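Local coordinates for protein CPI (Ascaris lumbricoides, PDB 4IT7) that probably inhibits papain-like cysteine proteases, at residues N84-E96 and N101-A113. Numbering follows the deposited sequence.
Sequences NGTKQICTVAIWE and NFEEITIKECKSA
C90 and C110 each turn SG beside the backbone N and anti to the carbonyl carbon (chi1 -59° and -63°), so the two sulfurs meet across a non-hydrogen-bonded pair and close a disulfide, SG to SG 2.0 Å. This cross-strand bridge ties together the strands of an antiparallel hairpin, 88-96 against 102-112, and CA of C90 and CA of C110 come to 3.9 Å there. Next to it, NE2 of Q88 rests 3.6 Å from CB of C110.

Backbone bonds continue on both sides of the disulfide: I89 exchanges a pair with K111, A93 with T106 and W95 with E104. Between the I89–K111 and A93–T106 pairs the ladder slips by one residue, because K108 and E109 both face T91 in a classic beta bulge. O of T91 takes a 2.7 Å bond from N of K108 and a weak one from N of E109.

Toward the turn, W95 swings its ring anti to the backbone N, as does F102, and the edge of F102 comes against a face of W95. This is a T-shaped stack, planes at 78°, with CE2 of F102 3.9 Å from CE3 of W95. OE2 of E104 lies in the plane of the indole, at its edge by CE3. Farther along the sheet face that carries W95, E104 and T106, one water joins O of A93, O of E104 and OG1 of T106.

V92, I94, I105 and I107 occupy the opposite face of the sheet, CG1 of V92 reaching CG2 of I105 at 3.7 Å. They pack against helix 17-33, the single helix that the cystatin sheet wraps around, where K18 and K25 form salt bridges with E96 and E103. Strand 56-70 pairs with the far side of 88-96, while 102-112 forms an outer edge of the sheet.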
ATOM      1  N   ASN A  84       1.399  -3.758 -19.896  1.00 73.39           N
ATOM      2  CA  ASN A  84       0.268  -4.524 -19.416  1.00 79.18           C
ATOM      3  C   ASN A  84       0.644  -5.656 -18.479  1.00 86.56           C
ATOM      4  O   ASN A  84       1.047  -6.731 -18.882  1.00 90.49           O
ATOM      5  CB  ASN A  84      -0.568  -5.069 -20.556  1.00 85.32           C
ATOM      6  CG  ASN A  84      -2.011  -5.318 -20.155  1.00 91.34           C
ATOM      7  OD1 ASN A  84      -2.533  -6.413 -20.327  1.00 86.17           O
ATOM      8  ND2 ASN A  84      -2.670  -4.284 -19.667  1.00 89.65           N
ATOM      9  N   GLY A  85       0.444  -5.390 -17.211  1.00 82.75           N
ATOM     10  CA  GLY A  85       0.024  -4.068 -16.832  1.00 70.20           C
ATOM     11  C   GLY A  85      -1.399  -3.893 -16.412  1.00 67.21           C
ATOM     12  O   GLY A  85      -1.822  -2.772 -16.289  1.00 69.06           O
ATOM     13  N   THR A  86      -2.129  -4.970 -16.178  1.00 59.33           N
ATOM     14  CA  THR A  86      -3.389  -4.849 -15.496  1.00 60.64           C
ATOM     15  C   THR A  86      -3.200  -4.296 -14.105  1.00 59.62           C
ATOM     16  O   THR A  86      -2.856  -4.983 -13.198  1.00 57.03           O
ATOM     17  CB  THR A  86      -4.049  -6.177 -15.297  1.00 62.82           C
ATOM     18  OG1 THR A  86      -3.699  -7.030 -16.383  1.00 82.93           O
ATOM     19  CG2 THR A  86      -5.535  -5.978 -15.224  1.00 56.40           C
ATOM     20  N   LYS A  87      -3.449  -3.021 -13.976  1.00 56.14           N
ATOM     21  CA  LYS A  87      -3.382  -2.282 -12.742  1.00 55.58           C
ATOM     22  C   LYS A  87      -4.485  -2.711 -11.740  1.00 53.74           C
ATOM     23  O   LYS A  87      -5.565  -3.181 -12.127  1.00 49.79           O
ATOM     24  CB  LYS A  87      -3.451  -0.785 -13.066  1.00 56.39           C
ATOM     25  CG  LYS A  87      -2.227  -0.261 -13.811  1.00 59.72           C
ATOM     26  CD  LYS A  87      -2.615   0.872 -14.764  1.00 63.38           C
ATOM     27  CE  LYS A  87      -1.762   0.893 -16.034  1.00 58.37           C
ATOM     28  NZ  LYS A  87      -1.856  -0.409 -16.773  1.00 56.39           N
ATOM     29  N   GLN A  88      -4.186  -2.590 -10.451  1.00 49.40           N
ATOM     30  CA  GLN A  88      -5.216  -2.797  -9.439  1.00 46.90           C
ATOM     31  C   GLN A  88      -5.282  -1.607  -8.526  1.00 43.44           C
ATOM     32  O   GLN A  88      -4.330  -0.812  -8.464  1.00 39.23           O
ATOM     33  CB  GLN A  88      -4.906  -4.023  -8.637  1.00 48.33           C
ATOM     34  CG  GLN A  88      -5.149  -5.297  -9.403  1.00 49.19           C
ATOM     35  CD  GLN A  88      -4.756  -6.477  -8.576  1.00 48.85           C
ATOM     36  OE1 GLN A  88      -3.602  -6.848  -8.555  1.00 49.21           O
ATOM     37  NE2 GLN A  88      -5.712  -7.062  -7.866  1.00 46.72           N
ATOM     38  N   ILE A  89      -6.429  -1.475  -7.860  1.00 48.17           N
ATOM     39  CA  ILE A  89      -6.627  -0.535  -6.756  1.00 43.32           C
ATOM     40  C   ILE A  89      -6.869  -1.334  -5.481  1.00 42.14           C
ATOM     41  O   ILE A  89      -7.782  -2.190  -5.391  1.00 43.62           O
ATOM     42  CB  ILE A  89      -7.796   0.421  -6.963  1.00 45.14           C
ATOM     43  CG1 ILE A  89      -7.554   1.244  -8.226  1.00 46.07           C
ATOM     44  CG2 ILE A  89      -7.910   1.367  -5.757  1.00 46.85           C
ATOM     45  CD1 ILE A  89      -8.799   1.938  -8.728  1.00 47.70           C
ATOM     46  N   CYS A  90      -6.006  -1.072  -4.516  1.00 40.93           N
ATOM     47  CA  CYS A  90      -6.041  -1.777  -3.258  1.00 41.44           C
ATOM     48  C   CYS A  90      -6.340  -0.725  -2.213  1.00 43.33           C
ATOM     49  O   CYS A  90      -5.714   0.347  -2.231  1.00 36.68           O
ATOM     50  CB  CYS A  90      -4.706  -2.445  -3.023  1.00 38.60           C
ATOM     51  SG  CYS A  90      -4.191  -3.634  -4.310  1.00 40.29           S
ATOM     52  N   THR A  91      -7.369  -1.013  -1.401  1.00 39.02           N
ATOM     53  CA  THR A  91      -7.677  -0.325  -0.169  1.00 43.66           C
ATOM     54  C   THR A  91      -6.919  -1.025   0.991  1.00 46.02           C
ATOM     55  O   THR A  91      -6.982  -2.255   1.185  1.00 42.64           O
ATOM     56  CB  THR A  91      -9.193  -0.323   0.043  1.00 42.74           C
ATOM     57  OG1 THR A  91      -9.795   0.280  -1.098  1.00 47.13           O
ATOM     58  CG2 THR A  91      -9.592   0.470   1.294  1.00 41.50           C
ATOM     59  N   VAL A  92      -6.147  -0.221   1.703  1.00 41.91           N
ATOM     60  CA  VAL A  92      -5.269  -0.663   2.770  1.00 42.13           C
ATOM     61  C   VAL A  92      -5.565   0.211   3.992  1.00 45.84           C
ATOM     62  O   VAL A  92      -5.700   1.444   3.852  1.00 45.77           O
ATOM     63  CB  VAL A  92      -3.778  -0.470   2.421  1.00 44.89           C
ATOM     64  CG1 VAL A  92      -2.899  -1.190   3.440  1.00 50.69           C
ATOM     65  CG2 VAL A  92      -3.462  -0.986   1.027  1.00 48.67           C
ATOM     66  N   ALA A  93      -5.697  -0.433   5.161  1.00 39.24           N
ATOM     67  CA  ALA A  93      -5.882   0.232   6.441  1.00 35.40           C
ATOM     68  C   ALA A  93      -4.662  -0.039   7.317  1.00 39.11           C
ATOM     69  O   ALA A  93      -4.188  -1.186   7.477  1.00 38.24           O
ATOM     70  CB  ALA A  93      -7.174  -0.216   7.111  1.00 35.93           C
ATOM     71  N   ILE A  94      -4.082   1.046   7.809  1.00 38.56           N
ATOM     72  CA  ILE A  94      -3.014   0.921   8.736  1.00 39.69           C
ATOM     73  C   ILE A  94      -3.367   1.528  10.095  1.00 47.66           C
ATOM     74  O   ILE A  94      -3.829   2.681  10.191  1.00 44.92           O
ATOM     75  CB  ILE A  94      -1.655   1.354   8.189  1.00 37.32           C
ATOM     76  CG1 ILE A  94      -0.989   2.201   9.218  1.00 39.86           C
ATOM     77  CG2 ILE A  94      -1.723   1.950   6.774  1.00 42.89           C
ATOM     78  CD1 ILE A  94       0.429   1.741   9.448  1.00 37.06           C
ATOM     79  N   TRP A  95      -3.182   0.704  11.130  1.00 43.00           N
ATOM     80  CA  TRP A  95      -3.631   0.998  12.475  1.00 42.91           C
ATOM     81  C   TRP A  95      -2.464   1.061  13.409  1.00 40.26           C
ATOM     82  O   TRP A  95      -1.717   0.079  13.552  1.00 34.66           O
ATOM     83  CB  TRP A  95      -4.634  -0.056  12.925  1.00 46.83           C
ATOM     84  CG  TRP A  95      -5.330   0.322  14.191  1.00 49.93           C
ATOM     85  CD1 TRP A  95      -5.469   1.598  14.731  1.00 52.21           C
ATOM     86  CD2 TRP A  95      -6.033  -0.566  15.113  1.00 53.70           C
ATOM     87  NE1 TRP A  95      -6.191   1.556  15.883  1.00 50.57           N
ATOM     88  CE2 TRP A  95      -6.545   0.281  16.183  1.00 53.63           C
ATOM     89  CE3 TRP A  95      -6.275  -1.949  15.166  1.00 61.71           C
ATOM     90  CZ2 TRP A  95      -7.277  -0.244  17.254  1.00 59.58           C
ATOM     91  CZ3 TRP A  95      -7.018  -2.460  16.245  1.00 58.59           C
ATOM     92  CH2 TRP A  95      -7.509  -1.630  17.257  1.00 57.46           C
ATOM     93  N   GLU A  96      -2.276   2.230  14.018  1.00 36.42           N
ATOM     94  CA  GLU A  96      -1.164   2.447  14.940  1.00 39.23           C
ATOM     95  C   GLU A  96      -1.555   2.778  16.370  1.00 34.98           C
ATOM     96  O   GLU A  96      -2.375   3.668  16.628  1.00 33.20           O
ATOM     97  CB  GLU A  96      -0.205   3.502  14.443  1.00 35.60           C
ATOM     98  CG  GLU A  96       0.003   3.519  12.971  1.00 39.42           C
ATOM     99  CD  GLU A  96       0.526   4.859  12.532  1.00 37.37           C
ATOM    100  OE1 GLU A  96       1.658   5.163  12.882  1.00 39.20           O
ATOM    101  OE2 GLU A  96      -0.197   5.616  11.855  1.00 43.94           O
ATOM    102  N   ASN A 101       3.210  -0.231  21.199  1.00 42.78           N
ATOM    103  CA  ASN A 101       4.210  -0.331  20.167  1.00 46.73           C
ATOM    104  C   ASN A 101       3.677  -1.087  18.930  1.00 44.49           C
ATOM    105  O   ASN A 101       4.384  -1.899  18.349  1.00 44.59           O
ATOM    106  CB  ASN A 101       5.419  -1.042  20.746  1.00 52.46           C
ATOM    107  CG  ASN A 101       6.667  -0.706  20.005  1.00 58.75           C
ATOM    108  OD1 ASN A 101       7.168  -1.527  19.236  1.00 63.37           O
ATOM    109  ND2 ASN A 101       7.166   0.520  20.197  1.00 61.77           N
ATOM    110  N   PHE A 102       2.416  -0.824  18.578  1.00 36.52           N
ATOM    111  CA  PHE A 102       1.636  -1.650  17.681  1.00 37.83           C
ATOM    112  C   PHE A 102       1.399  -0.947  16.311  1.00 40.89           C
ATOM    113  O   PHE A 102       0.950   0.234  16.227  1.00 37.21           O
ATOM    114  CB  PHE A 102       0.356  -1.993  18.452  1.00 38.82           C
ATOM    115  CG  PHE A 102      -0.768  -2.601  17.639  1.00 40.98           C
ATOM    116  CD1 PHE A 102      -1.171  -3.916  17.877  1.00 40.68           C
ATOM    117  CD2 PHE A 102      -1.486  -1.836  16.685  1.00 38.76           C
ATOM    118  CE1 PHE A 102      -2.240  -4.494  17.176  1.00 41.23           C
ATOM    119  CE2 PHE A 102      -2.524  -2.407  15.982  1.00 40.02           C
ATOM    120  CZ  PHE A 102      -2.922  -3.736  16.240  1.00 41.28           C
ATOM    121  N   GLU A 103       1.760  -1.630  15.229  1.00 35.73           N
ATOM    122  CA  GLU A 103       1.406  -1.127  13.904  1.00 37.44           C
ATOM    123  C   GLU A 103       0.926  -2.288  13.102  1.00 38.98           C
ATOM    124  O   GLU A 103       1.710  -3.168  12.783  1.00 43.99           O
ATOM    125  CB  GLU A 103       2.566  -0.425  13.230  1.00 34.40           C
ATOM    126  CG  GLU A 103       2.346  -0.133  11.762  1.00 37.73           C
ATOM    127  CD  GLU A 103       3.564   0.497  11.110  1.00 42.02           C
ATOM    128  OE1 GLU A 103       4.187  -0.128  10.238  1.00 49.47           O
ATOM    129  OE2 GLU A 103       3.936   1.619  11.494  1.00 49.41           O
ATOM    130  N   GLU A 104      -0.364  -2.292  12.801  1.00 36.51           N
ATOM    131  CA  GLU A 104      -0.997  -3.340  12.049  1.00 37.79           C
ATOM    132  C   GLU A 104      -1.478  -2.839  10.656  1.00 40.94           C
ATOM    133  O   GLU A 104      -2.327  -1.927  10.554  1.00 34.36           O
ATOM    134  CB  GLU A 104      -2.165  -3.888  12.850  1.00 40.78           C
ATOM    135  CG  GLU A 104      -3.180  -4.695  12.046  1.00 51.68           C
ATOM    136  CD  GLU A 104      -4.350  -5.216  12.886  1.00 56.57           C
ATOM    137  OE1 GLU A 104      -4.132  -6.166  13.666  1.00 56.80           O
ATOM    138  OE2 GLU A 104      -5.493  -4.695  12.775  1.00 56.93           O
ATOM    139  N   ILE A 105      -0.919  -3.435   9.594  1.00 37.14           N
ATOM    140  CA  ILE A 105      -1.323  -3.118   8.201  1.00 40.80           C
ATOM    141  C   ILE A 105      -2.279  -4.196   7.649  1.00 39.36           C
ATOM    142  O   ILE A 105      -1.893  -5.346   7.531  1.00 40.35           O
ATOM    143  CB  ILE A 105      -0.085  -2.950   7.299  1.00 33.53           C
ATOM    144  CG1 ILE A 105       0.690  -1.732   7.737  1.00 33.01           C
ATOM    145  CG2 ILE A 105      -0.488  -2.764   5.836  1.00 36.36           C
ATOM    146  CD1 ILE A 105       2.093  -1.680   7.188  1.00 32.10           C
ATOM    147  N   THR A 106      -3.510  -3.805   7.337  1.00 43.21           N
ATOM    148  CA  THR A 106      -4.540  -4.687   6.793  1.00 40.06           C
ATOM    149  C   THR A 106      -4.791  -4.360   5.323  1.00 42.84           C
ATOM    150  O   THR A 106      -5.186  -3.238   5.003  1.00 41.61           O
ATOM    151  CB  THR A 106      -5.852  -4.470   7.545  1.00 42.20           C
ATOM    152  OG1 THR A 106      -5.653  -4.813   8.921  1.00 47.61           O
ATOM    153  CG2 THR A 106      -6.957  -5.296   6.973  1.00 42.10           C
ATOM    154  N   ILE A 107      -4.555  -5.311   4.421  1.00 41.73           N
ATOM    155  CA  ILE A 107      -5.001  -5.131   3.021  1.00 44.45           C
ATOM    156  C   ILE A 107      -6.444  -5.497   2.972  1.00 45.72           C
ATOM    157  O   ILE A 107      -6.765  -6.652   3.173  1.00 51.45           O
ATOM    158  CB  ILE A 107      -4.290  -6.027   2.000  1.00 42.02           C
ATOM    159  CG1 ILE A 107      -2.773  -6.090   2.242  1.00 44.69           C
ATOM    160  CG2 ILE A 107      -4.675  -5.587   0.569  1.00 48.13           C
ATOM    161  CD1 ILE A 107      -2.072  -4.747   2.248  1.00 48.51           C
ATOM    162  N   LYS A 108      -7.296  -4.532   2.663  1.00 47.57           N
ATOM    163  CA  LYS A 108      -8.727  -4.653   2.821  1.00 49.90           C
ATOM    164  C   LYS A 108      -9.395  -5.308   1.605  1.00 54.54           C
ATOM    165  O   LYS A 108     -10.342  -6.108   1.726  1.00 58.49           O
ATOM    166  CB  LYS A 108      -9.286  -3.252   3.077  1.00 54.36           C
ATOM    167  CG  LYS A 108     -10.336  -3.163   4.175  1.00 56.80           C
ATOM    168  CD  LYS A 108      -9.724  -3.284   5.556  1.00 57.55           C
ATOM    169  CE  LYS A 108     -10.800  -3.605   6.591  1.00 68.21           C
ATOM    170  NZ  LYS A 108     -11.315  -5.018   6.548  1.00 60.27           N
ATOM    171  N   GLU A 109      -8.896  -4.959   0.428  1.00 52.41           N
ATOM    172  CA  GLU A 109      -9.372  -5.505  -0.841  1.00 52.58           C
ATOM    173  C   GLU A 109      -8.456  -4.925  -1.887  1.00 47.60           C
ATOM    174  O   GLU A 109      -8.050  -3.780  -1.743  1.00 42.71           O
ATOM    175  CB  GLU A 109     -10.799  -5.045  -1.140  1.00 51.54           C
ATOM    176  CG  GLU A 109     -10.839  -3.774  -1.973  1.00 56.53           C
ATOM    177  CD  GLU A 109     -12.234  -3.299  -2.281  1.00 60.90           C
ATOM    178  OE1 GLU A 109     -13.200  -3.786  -1.650  1.00 65.98           O
ATOM    179  OE2 GLU A 109     -12.359  -2.440  -3.180  1.00 65.82           O
ATOM    180  N   CYS A 110      -8.106  -5.727  -2.892  1.00 43.28           N
ATOM    181  CA  CYS A 110      -7.619  -5.254  -4.218  1.00 51.73           C
ATOM    182  C   CYS A 110      -8.604  -5.631  -5.355  1.00 50.65           C
ATOM    183  O   CYS A 110      -9.248  -6.678  -5.317  1.00 65.82           O
ATOM    184  CB  CYS A 110      -6.246  -5.830  -4.576  1.00 45.85           C
ATOM    185  SG  CYS A 110      -4.826  -5.410  -3.520  1.00 45.70           S
ATOM    186  N   LYS A 111      -8.723  -4.795  -6.367  1.00 53.19           N
ATOM    187  CA  LYS A 111      -9.614  -5.128  -7.462  1.00 56.60           C
ATOM    188  C   LYS A 111      -9.032  -4.519  -8.723  1.00 65.40           C
ATOM    189  O   LYS A 111      -8.241  -3.564  -8.635  1.00 64.34           O
ATOM    190  CB  LYS A 111     -11.010  -4.579  -7.199  1.00 51.20           C
ATOM    191  CG  LYS A 111     -11.124  -3.120  -7.566  1.00 56.25           C
ATOM    192  CD  LYS A 111     -12.382  -2.493  -7.004  1.00 62.91           C
ATOM    193  CE  LYS A 111     -12.082  -1.055  -6.622  1.00 59.63           C
ATOM    194  NZ  LYS A 111     -12.887  -0.744  -5.416  1.00 65.92           N
ATOM    195  N   SER A 112      -9.435  -5.066  -9.879  1.00 68.27           N
ATOM    196  CA  SER A 112      -9.024  -4.566 -11.198  1.00 68.54           C
ATOM    197  C   SER A 112      -9.449  -3.139 -11.396  1.00 64.32           C
ATOM    198  O   SER A 112     -10.588  -2.771 -11.146  1.00 67.65           O
ATOM    199  CB  SER A 112      -9.592  -5.417 -12.332  1.00 63.34           C
ATOM    200  OG  SER A 112      -9.606  -6.773 -11.933  1.00 64.72           O
ATOM    201  N   ALA A 113      -8.488  -2.335 -11.809  1.00 67.10           N
ATOM    202  CA  ALA A 113      -8.746  -0.985 -12.225  1.00 72.95           C
ATOM    203  C   ALA A 113      -8.524  -0.934 -13.730  1.00 78.77           C
ATOM    204  O   ALA A 113      -7.977  -1.895 -14.319  1.00 72.72           O
ATOM    205  CB  ALA A 113      -7.803  -0.036 -11.516  1.00 72.58           C
ATOM    206  OXT ALA A 113      -8.887   0.066 -14.356  1.00 73.77           O
TER
HETATM  207  O   HOH W   1      -4.789  -2.523  10.211  1.00 36.03           O